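Local coordinates for flagellar hook associated protein type 3 FlgL (Legionella pneumophila subsp. pneumophila, PDB 5YTI) that probably serves as a structural component of the bacterial flagellum, as a hook-associated junction protein of the flagellin family, at residues Glu197-Ser210 / Ser314-Gln326. Residues are numbered along the deposited sequence; the frame is centred on the assembly and turned at random.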
loop_
_atom_site.group_PDB
_atom_site.type_symbol
_atom_site.label_atom_id
_atom_site.label_comp_id
_atom_site.label_asym_id
_atom_site.label_seq_id
_atom_site.Cartn_x
_atom_site.Cartn_y
_atom_site.Cartn_z
ATOM N N GLU A 197 9.271 -16.872 8.578
ATOM C CA GLU A 197 10.188 -17.545 9.535
ATOM C C GLU A 197 11.471 -16.726 9.668
ATOM O O GLU A 197 11.707 -15.856 8.830
ATOM C CB GLU A 197 10.564 -18.944 9.065
ATOM C CG GLU A 197 9.394 -19.816 8.670
ATOM C CD GLU A 197 9.463 -21.182 9.312
ATOM O OE1 GLU A 197 8.383 -21.757 9.570
ATOM O OE2 GLU A 197 10.585 -21.672 9.577
ATOM N N THR A 198 12.287 -16.990 10.697
ATOM C CA THR A 198 13.645 -16.410 10.778
ATOM C C THR A 198 14.570 -17.278 9.943
ATOM O O THR A 198 14.124 -18.266 9.360
ATOM C CB THR A 198 14.205 -16.383 12.213
ATOM O OG1 THR A 198 13.576 -17.413 12.975
ATOM C CG2 THR A 198 13.991 -15.014 12.882
ATOM N N LEU A 199 15.856 -16.927 9.890
ATOM C CA LEU A 199 16.873 -17.818 9.287
ATOM C C LEU A 199 16.928 -19.212 9.979
ATOM O O LEU A 199 17.224 -20.204 9.307
ATOM C CB LEU A 199 18.265 -17.141 9.254
ATOM C CG LEU A 199 18.450 -15.890 8.343
ATOM C CD1 LEU A 199 19.700 -15.091 8.728
ATOM C CD2 LEU A 199 18.470 -16.221 6.844
ATOM N N THR A 200 16.619 -19.267 11.291
ATOM C CA THR A 200 16.416 -20.519 12.071
ATOM C C THR A 200 15.182 -21.324 11.646
ATOM O O THR A 200 14.037 -20.981 12.028
ATOM C CB THR A 200 16.225 -20.187 13.572
ATOM O OG1 THR A 200 17.490 -19.860 14.153
ATOM C CG2 THR A 200 15.539 -21.359 14.390
ATOM N N PRO A 201 15.388 -22.409 10.872
ATOM C CA PRO A 201 14.185 -23.147 10.548
ATOM C C PRO A 201 13.551 -23.586 11.838
ATOM O O PRO A 201 14.223 -23.695 12.867
ATOM C CB PRO A 201 14.692 -24.355 9.739
ATOM C CG PRO A 201 16.045 -23.972 9.268
ATOM C CD PRO A 201 16.592 -23.073 10.348
ATOM N N ASN A 202 12.256 -23.802 11.795
ATOM C CA ASN A 202 11.573 -24.268 12.966
ATOM C C ASN A 202 11.597 -25.795 12.993
ATOM O O ASN A 202 11.638 -26.458 11.958
ATOM C CB ASN A 202 10.160 -23.678 13.028
ATOM C CG ASN A 202 10.176 -22.175 13.267
ATOM O OD1 ASN A 202 11.119 -21.616 13.844
ATOM N ND2 ASN A 202 9.130 -21.512 12.815
ATOM N N THR A 203 11.626 -26.330 14.206
ATOM C CA THR A 203 11.685 -27.758 14.425
ATOM C C THR A 203 10.292 -28.315 14.721
ATOM O O THR A 203 10.037 -29.493 14.440
ATOM C CB THR A 203 12.673 -28.076 15.561
ATOM O OG1 THR A 203 12.091 -27.738 16.814
ATOM C CG2 THR A 203 13.979 -27.274 15.394
ATOM N N GLY A 204 9.400 -27.444 15.228
ATOM C CA GLY A 204 8.027 -27.803 15.634
ATOM C C GLY A 204 6.952 -27.608 14.574
ATOM O O GLY A 204 7.271 -27.494 13.398
ATOM N N THR A 205 5.670 -27.600 14.963
ATOM C CA THR A 205 4.560 -27.535 13.969
ATOM C C THR A 205 3.732 -26.249 14.053
ATOM O O THR A 205 2.568 -26.185 13.658
ATOM C CB THR A 205 3.621 -28.756 14.063
ATOM O OG1 THR A 205 3.127 -28.905 15.403
ATOM C CG2 THR A 205 4.364 -29.992 13.631
ATOM N N ALA A 206 4.363 -25.204 14.540
ATOM C CA ALA A 206 3.695 -23.940 14.750
ATOM C C ALA A 206 3.388 -23.204 13.451
ATOM O O ALA A 206 4.220 -23.171 12.553
ATOM C CB ALA A 206 4.575 -23.072 15.636
ATOM N N SER A 207 2.202 -22.603 13.376
ATOM C CA SER A 207 1.812 -21.743 12.246
ATOM C C SER A 207 1.171 -20.467 12.783
ATOM O O SER A 207 0.716 -20.450 13.918
ATOM C CB SER A 207 0.853 -22.487 11.297
ATOM O OG SER A 207 0.504 -23.782 11.807
ATOM N N VAL A 208 1.129 -19.402 11.986
ATOM C CA VAL A 208 0.593 -18.114 12.472
ATOM C C VAL A 208 -0.403 -17.459 11.511
ATOM O O VAL A 208 -0.165 -17.398 10.302
ATOM C CB VAL A 208 1.730 -17.085 12.733
ATOM C CG1 VAL A 208 1.218 -15.924 13.570
ATOM C CG2 VAL A 208 2.929 -17.731 13.418
ATOM N N SER A 209 -1.499 -16.942 12.053
ATOM C CA SER A 209 -2.514 -16.296 11.237
ATOM C C SER A 209 -1.919 -15.015 10.631
ATOM O O SER A 209 -0.812 -14.650 10.966
ATOM C CB SER A 209 -3.761 -15.994 12.083
ATOM O OG SER A 209 -3.562 -14.860 12.904
ATOM N N SER A 210 -2.630 -14.349 9.722
ATOM C CA SER A 210 -2.170 -13.069 9.188
ATOM C C SER A 210 -2.387 -11.966 10.236
ATOM O O SER A 210 -1.687 -10.912 10.212
ATOM C CB SER A 210 -2.866 -12.717 7.862
ATOM O OG SER A 210 -4.293 -12.746 7.917
ATOM N N SER A 314 4.050 -33.780 8.452
ATOM C CA SER A 314 3.462 -32.742 9.336
ATOM C C SER A 314 4.331 -31.542 9.647
ATOM O O SER A 314 3.814 -30.452 9.896
ATOM C CB SER A 314 3.104 -33.349 10.685
ATOM O OG SER A 314 1.906 -34.074 10.589
ATOM N N VAL A 315 5.644 -31.752 9.683
ATOM C CA VAL A 315 6.588 -30.677 10.029
ATOM C C VAL A 315 6.849 -29.772 8.819
ATOM O O VAL A 315 6.959 -28.562 8.953
ATOM C CB VAL A 315 7.936 -31.225 10.565
ATOM C CG1 VAL A 315 8.558 -30.196 11.494
ATOM C CG2 VAL A 315 7.761 -32.583 11.269
ATOM N N GLU A 316 6.957 -30.375 7.642
ATOM C CA GLU A 316 7.047 -29.626 6.397
ATOM C C GLU A 316 5.728 -28.857 6.127
ATOM O O GLU A 316 5.757 -27.718 5.669
ATOM C CB GLU A 316 7.357 -30.576 5.225
ATOM C CG GLU A 316 8.657 -31.382 5.333
ATOM C CD GLU A 316 8.598 -32.695 4.545
ATOM O OE1 GLU A 316 7.483 -33.227 4.353
ATOM O OE2 GLU A 316 9.660 -33.212 4.124
ATOM N N LYS A 317 4.583 -29.473 6.428
ATOM C CA LYS A 317 3.260 -28.855 6.212
ATOM C C LYS A 317 2.914 -27.658 7.094
ATOM O O LYS A 317 1.929 -26.977 6.851
ATOM C CB LYS A 317 2.149 -29.891 6.410
ATOM C CG LYS A 317 2.101 -30.971 5.347
ATOM C CD LYS A 317 0.852 -31.830 5.466
ATOM C CE LYS A 317 0.909 -32.972 4.467
ATOM N NZ LYS A 317 -0.439 -33.330 3.963
ATOM N N ALA A 318 3.670 -27.419 8.146
ATOM C CA ALA A 318 3.367 -26.295 9.009
ATOM C C ALA A 318 4.214 -25.099 8.625
ATOM O O ALA A 318 3.887 -23.960 8.967
ATOM C CB ALA A 318 3.604 -26.665 10.455
ATOM N N ALA A 319 5.314 -25.360 7.925
ATOM C CA ALA A 319 6.184 -24.278 7.442
ATOM C C ALA A 319 5.582 -23.678 6.181
ATOM O O ALA A 319 6.004 -22.628 5.720
ATOM C CB ALA A 319 7.613 -24.767 7.193
ATOM N N THR A 320 4.589 -24.374 5.652
ATOM C CA THR A 320 3.746 -23.900 4.570
ATOM C C THR A 320 2.677 -22.930 5.035
ATOM O O THR A 320 2.437 -21.922 4.355
ATOM C CB THR A 320 3.001 -25.093 3.963
ATOM O OG1 THR A 320 3.927 -25.875 3.235
ATOM C CG2 THR A 320 1.887 -24.677 3.043
ATOM N N GLN A 321 2.023 -23.244 6.166
ATOM C CA GLN A 321 0.792 -22.559 6.543
ATOM C C GLN A 321 1.066 -21.112 6.891
ATOM O O GLN A 321 0.399 -20.213 6.408
ATOM C CB GLN A 321 0.067 -23.274 7.689
ATOM C CG GLN A 321 -1.432 -22.946 7.796
ATOM C CD GLN A 321 -2.265 -23.587 6.683
ATOM O OE1 GLN A 321 -2.013 -23.368 5.478
ATOM N NE2 GLN A 321 -3.266 -24.393 7.078
ATOM N N THR A 322 2.078 -20.863 7.695
ATOM C CA THR A 322 2.346 -19.493 8.077
ATOM C C THR A 322 2.392 -18.534 6.888
ATOM O O THR A 322 1.857 -17.407 6.946
ATOM C CB THR A 322 3.676 -19.397 8.787
ATOM O OG1 THR A 322 3.654 -20.236 9.950
ATOM C CG2 THR A 322 3.932 -17.945 9.170
ATOM N N GLU A 323 3.065 -19.003 5.842
ATOM C CA GLU A 323 3.222 -18.286 4.599
ATOM C C GLU A 323 1.956 -18.396 3.732
ATOM O O GLU A 323 1.634 -17.461 3.036
ATOM C CB GLU A 323 4.478 -18.793 3.865
ATOM C CG GLU A 323 4.563 -18.529 2.351
ATOM C CD GLU A 323 5.355 -17.277 1.908
ATOM O OE1 GLU A 323 5.607 -16.368 2.739
ATOM O OE2 GLU A 323 5.710 -17.196 0.683
ATOM N N ASN A 324 1.228 -19.512 3.761
ATOM C CA ASN A 324 -0.053 -19.582 3.035
ATOM C C ASN A 324 -0.960 -18.446 3.479
ATOM O O ASN A 324 -1.461 -17.712 2.632
ATOM C CB ASN A 324 -0.814 -20.883 3.285
ATOM C CG ASN A 324 -0.348 -22.042 2.426
ATOM O OD1 ASN A 324 0.202 -21.880 1.319
ATOM N ND2 ASN A 324 -0.608 -23.244 2.929
ATOM N N ASN A 325 -1.182 -18.319 4.796
ATOM C CA ASN A 325 -2.019 -17.260 5.371
ATOM C C ASN A 325 -1.632 -15.876 4.895
ATOM O O ASN A 325 -2.503 -14.992 4.710
ATOM C CB ASN A 325 -1.890 -17.233 6.880
ATOM C CG ASN A 325 -2.735 -18.266 7.538
ATOM O OD1 ASN A 325 -2.574 -19.438 7.240
ATOM N ND2 ASN A 325 -3.668 -17.842 8.421
ATOM N N GLN A 326 -0.326 -15.676 4.738
ATOM C CA GLN A 326 0.175 -14.374 4.294
ATOM C C GLN A 326 -0.200 -14.172 2.848
ATOM O O GLN A 326 -0.715 -13.129 2.472
ATOM C CB GLN A 326 1.702 -14.239 4.492
ATOM C CG GLN A 326 2.114 -14.208 5.958
ATOM C CD GLN A 326 2.148 -12.818 6.518
ATOM O OE1 GLN A 326 2.853 -11.975 5.980
ATOM N NE2 GLN A 326 1.418 -12.566 7.616
#
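Thr-322 lies alongside Ser-207 and Val-208, where the backbone runs along the first turns of the long helix 316-374. With OG1 beside its own backbone N and CG2 anti to that N (chi1 -59°), the side chain divides its two branches. OG1 lies 3.3 Å from Val-208 N and accepts a weak, bent hydrogen bond from it (135° at the hydrogen), while CG2 lies near the Val-208 side chain on the side where Ile-195 and Phe-286 of the neighbouring sheet pack. A threonine suits this place because a single side chain supplies both an acceptor and a methyl.

One turn earlier Ala-318 points its CB toward the chain, 3.4 Å from Thr-205 O; so small a side chain lets the backbone approach. The hydroxyl of Thr-205 bonds to Leu-279 N, and its CG2 lies 3.8 Å from Ser-314 O. Val-315, branched at CB, reaches two successive carbonyls with the one methyl CG1, 3.4 Å from Thr-203 O.

Between these, Ser-207 is small enough for its CB to meet Gln-321 CB at 3.8 Å, and the glutamine then bends at chi2, carrying its amide off the strand. Farther along, Asn-325 sets its aliphatic CB 3.8 Å from Val-208 O. Gln-326 is long enough to bring its amide toward Ser-210 CA, though its OE1 accepts from Ile-195 N.

With one weak bond across, the contact is probably mainly van der Waals packing of edge strand 207-213 and the loop before it against the helix, largely aliphatic carbons against backbone, while the strand's backbone hydrogen bonds go to residues such as Ser-277 and Val-275.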